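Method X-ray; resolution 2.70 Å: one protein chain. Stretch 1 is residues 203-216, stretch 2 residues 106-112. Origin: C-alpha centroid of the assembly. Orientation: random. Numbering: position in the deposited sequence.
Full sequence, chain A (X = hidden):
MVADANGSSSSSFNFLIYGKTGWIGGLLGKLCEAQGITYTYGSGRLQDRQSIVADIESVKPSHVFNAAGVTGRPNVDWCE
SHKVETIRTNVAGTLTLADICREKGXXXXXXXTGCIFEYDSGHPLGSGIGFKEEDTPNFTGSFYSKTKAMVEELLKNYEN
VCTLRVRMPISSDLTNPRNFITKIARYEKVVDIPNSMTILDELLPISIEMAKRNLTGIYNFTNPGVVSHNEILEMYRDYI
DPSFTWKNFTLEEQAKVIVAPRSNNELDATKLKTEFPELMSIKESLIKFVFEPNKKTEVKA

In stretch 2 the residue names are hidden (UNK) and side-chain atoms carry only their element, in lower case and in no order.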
ATOM      1  N   LEU A 203       7.316  16.089 -22.751  1.00 37.63           N
ATOM      2  CA  LEU A 203       6.222  15.531 -21.963  1.00 39.29           C
ATOM      3  C   LEU A 203       5.841  16.363 -20.730  1.00 42.11           C
ATOM      4  O   LEU A 203       4.658  16.448 -20.366  1.00 39.90           O
ATOM      5  CB  LEU A 203       6.533  14.088 -21.554  1.00 41.79           C
ATOM      6  CG  LEU A 203       5.894  12.966 -22.379  1.00 41.30           C
ATOM      7  CD1 LEU A 203       4.419  13.265 -22.602  1.00 42.12           C
ATOM      8  CD2 LEU A 203       6.605  12.798 -23.689  1.00 39.51           C
ATOM      9  N   LEU A 204       6.827  16.989 -20.095  1.00 40.26           N
ATOM     10  CA  LEU A 204       6.534  17.850 -18.950  1.00 40.49           C
ATOM     11  C   LEU A 204       5.614  19.028 -19.272  1.00 39.86           C
ATOM     12  O   LEU A 204       4.700  19.319 -18.513  1.00 39.71           O
ATOM     13  CB  LEU A 204       7.803  18.306 -18.226  1.00 41.77           C
ATOM     14  CG  LEU A 204       8.404  17.224 -17.331  1.00 40.66           C
ATOM     15  CD1 LEU A 204       9.459  17.781 -16.385  1.00 44.54           C
ATOM     16  CD2 LEU A 204       7.295  16.538 -16.556  1.00 46.66           C
ATOM     17  N   PRO A 205       5.844  19.707 -20.398  1.00 41.60           N
ATOM     18  CA  PRO A 205       4.834  20.710 -20.765  1.00 42.73           C
ATOM     19  C   PRO A 205       3.410  20.144 -20.885  1.00 42.32           C
ATOM     20  O   PRO A 205       2.473  20.747 -20.362  1.00 40.87           O
ATOM     21  CB  PRO A 205       5.348  21.228 -22.110  1.00 38.54           C
ATOM     22  CG  PRO A 205       6.825  21.098 -21.974  1.00 39.93           C
ATOM     23  CD  PRO A 205       7.057  19.824 -21.228  1.00 39.36           C
ATOM     24  N   ILE A 206       3.269  18.998 -21.552  1.00 44.00           N
ATOM     25  CA  ILE A 206       1.986  18.311 -21.709  1.00 40.87           C
ATOM     26  C   ILE A 206       1.313  18.026 -20.369  1.00 40.98           C
ATOM     27  O   ILE A 206       0.103  18.143 -20.230  1.00 42.37           O
ATOM     28  CB  ILE A 206       2.175  16.985 -22.504  1.00 47.09           C
ATOM     29  CG1 ILE A 206       2.341  17.288 -24.007  1.00 44.87           C
ATOM     30  CG2 ILE A 206       1.030  15.987 -22.227  1.00 39.45           C
ATOM     31  CD1 ILE A 206       2.949  16.167 -24.820  1.00 39.44           C
ATOM     32  N   SER A 207       2.106  17.668 -19.368  1.00 43.90           N
ATOM     33  CA  SER A 207       1.540  17.411 -18.051  1.00 41.60           C
ATOM     34  C   SER A 207       0.938  18.675 -17.447  1.00 42.04           C
ATOM     35  O   SER A 207      -0.090  18.596 -16.772  1.00 44.41           O
ATOM     36  CB  SER A 207       2.543  16.727 -17.106  1.00 40.02           C
ATOM     37  OG  SER A 207       3.527  17.618 -16.638  1.00 42.85           O
ATOM     38  N   ILE A 208       1.549  19.835 -17.692  1.00 40.79           N
ATOM     39  CA  ILE A 208       0.924  21.098 -17.274  1.00 42.25           C
ATOM     40  C   ILE A 208      -0.469  21.208 -17.911  1.00 44.57           C
ATOM     41  O   ILE A 208      -1.430  21.652 -17.264  1.00 45.45           O
ATOM     42  CB  ILE A 208       1.747  22.373 -17.660  1.00 41.60           C
ATOM     43  CG1 ILE A 208       3.192  22.337 -17.132  1.00 44.50           C
ATOM     44  CG2 ILE A 208       1.047  23.623 -17.186  1.00 40.88           C
ATOM     45  CD1 ILE A 208       3.336  21.996 -15.683  1.00 44.43           C
ATOM     46  N   GLU A 209      -0.570  20.787 -19.173  1.00 42.46           N
ATOM     47  CA  GLU A 209      -1.814  20.895 -19.947  1.00 46.45           C
ATOM     48  C   GLU A 209      -2.891  19.925 -19.468  1.00 45.49           C
ATOM     49  O   GLU A 209      -4.087  20.216 -19.578  1.00 42.15           O
ATOM     50  CB  GLU A 209      -1.563  20.695 -21.457  1.00 43.42           C
ATOM     51  CG  GLU A 209      -0.615  21.728 -22.058  1.00 51.26           C
ATOM     52  CD  GLU A 209      -1.145  23.159 -21.931  1.00 58.18           C
ATOM     53  OE1 GLU A 209      -2.387  23.335 -22.090  1.00 55.85           O
ATOM     54  OE2 GLU A 209      -0.325  24.088 -21.665  1.00 49.09           O
ATOM     55  N   MET A 210      -2.455  18.773 -18.949  1.00 46.40           N
ATOM     56  CA  MET A 210      -3.372  17.746 -18.441  1.00 43.24           C
ATOM     57  C   MET A 210      -4.079  18.268 -17.216  1.00 43.38           C
ATOM     58  O   MET A 210      -5.289  18.101 -17.079  1.00 44.03           O
ATOM     59  CB  MET A 210      -2.624  16.454 -18.122  1.00 37.52           C
ATOM     60  CG  MET A 210      -2.000  15.809 -19.360  1.00 42.41           C
ATOM     61  SD  MET A 210      -1.236  14.209 -19.040  1.00 43.10           S
ATOM     62  CE  MET A 210      -2.676  13.154 -18.960  1.00 36.73           C
ATOM     63  N   ALA A 211      -3.305  18.916 -16.343  1.00 44.16           N
ATOM     64  CA  ALA A 211      -3.832  19.665 -15.206  1.00 44.61           C
ATOM     65  C   ALA A 211      -4.855  20.706 -15.666  1.00 45.69           C
ATOM     66  O   ALA A 211      -5.981  20.737 -15.165  1.00 47.37           O
ATOM     67  CB  ALA A 211      -2.707  20.332 -14.438  1.00 39.95           C
ATOM     68  N   LYS A 212      -4.469  21.552 -16.617  1.00 41.56           N
ATOM     69  CA  LYS A 212      -5.386  22.559 -17.134  1.00 43.70           C
ATOM     70  C   LYS A 212      -6.705  21.946 -17.629  1.00 44.27           C
ATOM     71  O   LYS A 212      -7.756  22.560 -17.497  1.00 44.81           O
ATOM     72  CB  LYS A 212      -4.718  23.389 -18.230  1.00 46.14           C
ATOM     73  CG  LYS A 212      -3.671  24.410 -17.729  1.00 48.51           C
ATOM     74  CD  LYS A 212      -2.914  25.035 -18.903  1.00 44.05           C
ATOM     75  CE  LYS A 212      -2.158  26.289 -18.487  1.00 54.51           C
ATOM     76  NZ  LYS A 212      -1.059  26.682 -19.456  1.00 55.33           N
ATOM     77  N   ARG A 213      -6.650  20.724 -18.161  1.00 43.96           N
ATOM     78  CA  ARG A 213      -7.834  20.063 -18.695  1.00 41.05           C
ATOM     79  C   ARG A 213      -8.526  19.208 -17.660  1.00 41.30           C
ATOM     80  O   ARG A 213      -9.442  18.460 -17.984  1.00 41.67           O
ATOM     81  CB  ARG A 213      -7.462  19.177 -19.867  1.00 40.82           C
ATOM     82  CG  ARG A 213      -6.869  19.927 -21.013  1.00 44.69           C
ATOM     83  CD  ARG A 213      -6.622  19.002 -22.195  1.00 45.67           C
ATOM     84  NE  ARG A 213      -5.749  19.630 -23.176  1.00 44.96           N
ATOM     85  CZ  ARG A 213      -5.336  19.054 -24.298  1.00 45.00           C
ATOM     86  NH1 ARG A 213      -5.716  17.814 -24.601  1.00 41.19           N
ATOM     87  NH2 ARG A 213      -4.535  19.727 -25.115  1.00 46.11           N
ATOM     88  N   ASN A 214      -8.067  19.307 -16.421  1.00 45.14           N
ATOM     89  CA  ASN A 214      -8.573  18.478 -15.328  1.00 46.55           C
ATOM     90  C   ASN A 214      -8.631  16.955 -15.615  1.00 44.76           C
ATOM     91  O   ASN A 214      -9.615  16.282 -15.286  1.00 41.19           O
ATOM     92  CB  ASN A 214      -9.928  19.015 -14.873  1.00 46.46           C
ATOM     93  CG  ASN A 214      -9.887  20.502 -14.564  1.00 47.40           C
ATOM     94  OD1 ASN A 214      -9.025  20.969 -13.815  1.00 49.33           O
ATOM     95  ND2 ASN A 214     -10.807  21.255 -15.155  1.00 44.75           N
ATOM     96  N   LEU A 215      -7.572  16.422 -16.226  1.00 40.79           N
ATOM     97  CA  LEU A 215      -7.509  14.992 -16.535  1.00 43.55           C
ATOM     98  C   LEU A 215      -7.316  14.141 -15.281  1.00 40.13           C
ATOM     99  O   LEU A 215      -6.723  14.590 -14.307  1.00 39.34           O
ATOM    100  CB  LEU A 215      -6.400  14.693 -17.550  1.00 41.57           C
ATOM    101  CG  LEU A 215      -6.625  15.325 -18.918  1.00 42.13           C
ATOM    102  CD1 LEU A 215      -5.584  14.823 -19.919  1.00 38.25           C
ATOM    103  CD2 LEU A 215      -8.035  15.031 -19.394  1.00 39.22           C
ATOM    104  N   THR A 216      -7.817  12.910 -15.312  1.00 41.47           N
ATOM    105  CA  THR A 216      -7.723  12.015 -14.149  1.00 42.49           C
ATOM    106  C   THR A 216      -7.604  10.556 -14.573  1.00 39.07           C
ATOM    107  O   THR A 216      -7.763  10.234 -15.743  1.00 42.17           O
ATOM    108  CB  THR A 216      -8.913  12.212 -13.166  1.00 42.17           C
ATOM    109  OG1 THR A 216     -10.120  12.452 -13.904  1.00 49.16           O
ATOM    110  CG2 THR A 216      -8.659  13.410 -12.263  1.00 43.73           C
ATOM    111  N   UNK A 106      -9.472  19.448  -5.331  1.00 41.44           N
ATOM    112  CA  UNK A 106      -8.255  19.779  -6.080  1.00 44.27           C
ATOM    113  C   UNK A 106      -7.710  18.598  -6.900  1.00 43.49           C
ATOM    114  O   UNK A 106      -7.528  17.476  -6.379  1.00 40.57           O
ATOM    115  c   UNK A 106      -6.842  22.192  -3.428  1.00 44.77           C
ATOM    116  c   UNK A 106      -7.168  20.304  -5.126  1.00 42.73           C
ATOM    117  c   UNK A 106      -7.685  22.752  -5.768  1.00 41.14           C
ATOM    118  c   UNK A 106      -6.827  21.799  -4.927  1.00 46.66           C
ATOM    119  N   UNK A 107      -7.453  18.864  -8.184  1.00 43.77           N
ATOM    120  CA  UNK A 107      -6.749  17.920  -9.060  1.00 40.76           C
ATOM    121  C   UNK A 107      -5.264  17.803  -8.691  1.00 42.21           C
ATOM    122  O   UNK A 107      -4.564  18.788  -8.452  1.00 39.07           O
ATOM    123  c   UNK A 107      -6.040  17.356 -11.396  1.00 40.79           C
ATOM    124  c   UNK A 107      -6.874  18.297 -10.538  1.00 43.53           C
ATOM    125  c   UNK A 107      -8.346  18.263 -10.976  1.00 47.40           C
ATOM    126  N   UNK A 108      -4.805  16.569  -8.622  1.00 44.61           N
ATOM    127  CA  UNK A 108      -3.451  16.273  -8.229  1.00 40.13           C
ATOM    128  C   UNK A 108      -2.781  15.519  -9.372  1.00 39.30           C
ATOM    129  O   UNK A 108      -3.207  14.433  -9.761  1.00 37.22           O
ATOM    130  c   UNK A 108      -1.100  15.648  -6.411  1.00 40.70           C
ATOM    131  c   UNK A 108      -2.212  14.646  -6.649  1.00 40.36           C
ATOM    132  c   UNK A 108      -3.484  15.411  -6.968  1.00 40.36           C
ATOM    133  c   UNK A 108      -2.450  13.782  -5.446  1.00 37.40           C
ATOM    134  N   UNK A 109      -1.739  16.117  -9.923  1.00 43.85           N
ATOM    135  CA  UNK A 109      -0.927  15.465 -10.937  1.00 39.91           C
ATOM    136  C   UNK A 109       0.163  14.682 -10.236  1.00 41.19           C
ATOM    137  O   UNK A 109       1.097  15.262  -9.682  1.00 41.00           O
ATOM    138  c   UNK A 109       0.586  15.779 -12.881  1.00 36.38           C
ATOM    139  c   UNK A 109      -2.321  16.555 -13.462  1.00 35.79           C
ATOM    140  c   UNK A 109      -0.287  16.483 -11.862  1.00 34.87           C
ATOM    141  c   UNK A 109      -1.375  17.335 -12.532  1.00 37.51           C
ATOM    142  N   UNK A 110       0.032  13.362 -10.249  1.00 41.44           N
ATOM    143  CA  UNK A 110       0.993  12.482  -9.590  1.00 41.34           C
ATOM    144  C   UNK A 110       1.971  11.820 -10.591  1.00 40.95           C
ATOM    145  O   UNK A 110       1.601  10.925 -11.350  1.00 41.87           O
ATOM    146  c   UNK A 110       1.126  10.463  -8.047  1.00 42.08           C
ATOM    147  c   UNK A 110       0.225  11.459  -8.742  1.00 40.31           C
ATOM    148  o   UNK A 110       1.968  10.832  -7.235  1.00 45.06           O
ATOM    149  n   UNK A 110       0.913   9.180  -8.325  1.00 44.73           N
ATOM    150  N   UNK A 111       3.208  12.305 -10.603  1.00 37.34           N
ATOM    151  CA  UNK A 111       4.287  11.719 -11.378  1.00 31.92           C
ATOM    152  C   UNK A 111       4.714  10.403 -10.747  1.00 39.06           C
ATOM    153  O   UNK A 111       5.016  10.336  -9.562  1.00 42.18           O
ATOM    154  o   UNK A 111       3.940  17.418 -14.173  1.00 41.06           O
ATOM    155  c   UNK A 111       5.061  14.015 -13.574  1.00 35.24           C
ATOM    156  c   UNK A 111       4.678  15.097 -11.485  1.00 37.64           C
ATOM    157  c   UNK A 111       4.309  16.268 -13.522  1.00 39.47           C
ATOM    158  c   UNK A 111       4.689  15.154 -14.241  1.00 35.89           C
ATOM    159  c   UNK A 111       5.083  13.969 -12.178  1.00 37.88           C
ATOM    160  c   UNK A 111       5.459  12.702 -11.446  1.00 32.68           C
ATOM    161  c   UNK A 111       4.299  16.242 -12.148  1.00 37.04           C
ATOM    162  N   UNK A 112       4.721   9.340 -11.538  1.00 43.13           N
ATOM    163  CA  UNK A 112       4.966   8.006 -11.002  1.00 44.75           C
ATOM    164  C   UNK A 112       5.700   7.191 -12.051  1.00 43.21           C
ATOM    165  O   UNK A 112       6.282   7.762 -12.967  1.00 39.52           O
ATOM    166  c   UNK A 112       3.650   7.328 -10.586  1.00 39.78           C
TER

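Position 106 carries four side-chain carbons in a chain that forks at its second atom, with no heteroatom. None of them comes within 8 Å of the helical stretch. The fork one bond beyond CB identifies Leu-106, which precedes the region of contact.

At position 107 there are three side-chain carbons, one bearing the other two, so the branch lies at CB itself. The CA-to-CB bond points toward stretch 1, and the two methyl carbons approach the turn that follows the helix, near residues 214 and 215. This is Val-107: its CG1 lies 4.1 Å from O of Leu-215, and its CA is 6.6 Å from CA of Asn-214.

Position 108 again has four carbons forked at the second. Its CB points away from the helix, as the alternation of a strand requires, and no side-chain atom makes contact. The residue is Leu-108.

Position 109 also has four carbons, but here the fork is at the first and one arm is two carbons long. CB points toward the helix, and the longer arm reaches Ala-211. Such a skeleton belongs to Ile-109. Its CG1 packs 3.8 Å from CB of Ala-211, while CD1 at the tip of the arm lies 4.5 Å from the backbone O of Ser-207.

Two carbons, the second bearing one oxygen and one nitrogen, make up the side chain at position 110. It is out of reach of stretch 1, and both polar atoms are hydrogen-bonded elsewhere in the structure. A side chain this short ending in an amide is Asn-110.

At position 111 one carbon leads to a six-carbon ring bearing an oxygen, which extends to Leu-204 and Ser-207. This is Tyr-111. Its OH donates a short hydrogen bond to OG of Ser-207, 2.5 Å away near the plane of the ring, and its CE1 lies 3.8 Å from CD2 of Leu-204.

A single side-chain carbon at position 112, more than 11 Å from the helix, marks Ala-112.

The strand and helix run nearly antiparallel, at 154°, so successive contacts descend one as they climb the other: Val-107 meets the turn after the helix, Ile-109 the small Ala-211, and Tyr-111 the earlier turns. The 9.1 Å axial separation is bridged mainly by apolar side chains. At the polar end, OG of Ser-207 accepts from the tyrosine and donates to O of Leu-204, 2.8 Å away, tying the buried phenol to the helix backbone.

Stretch 2, residues 106-112: LVLINYA
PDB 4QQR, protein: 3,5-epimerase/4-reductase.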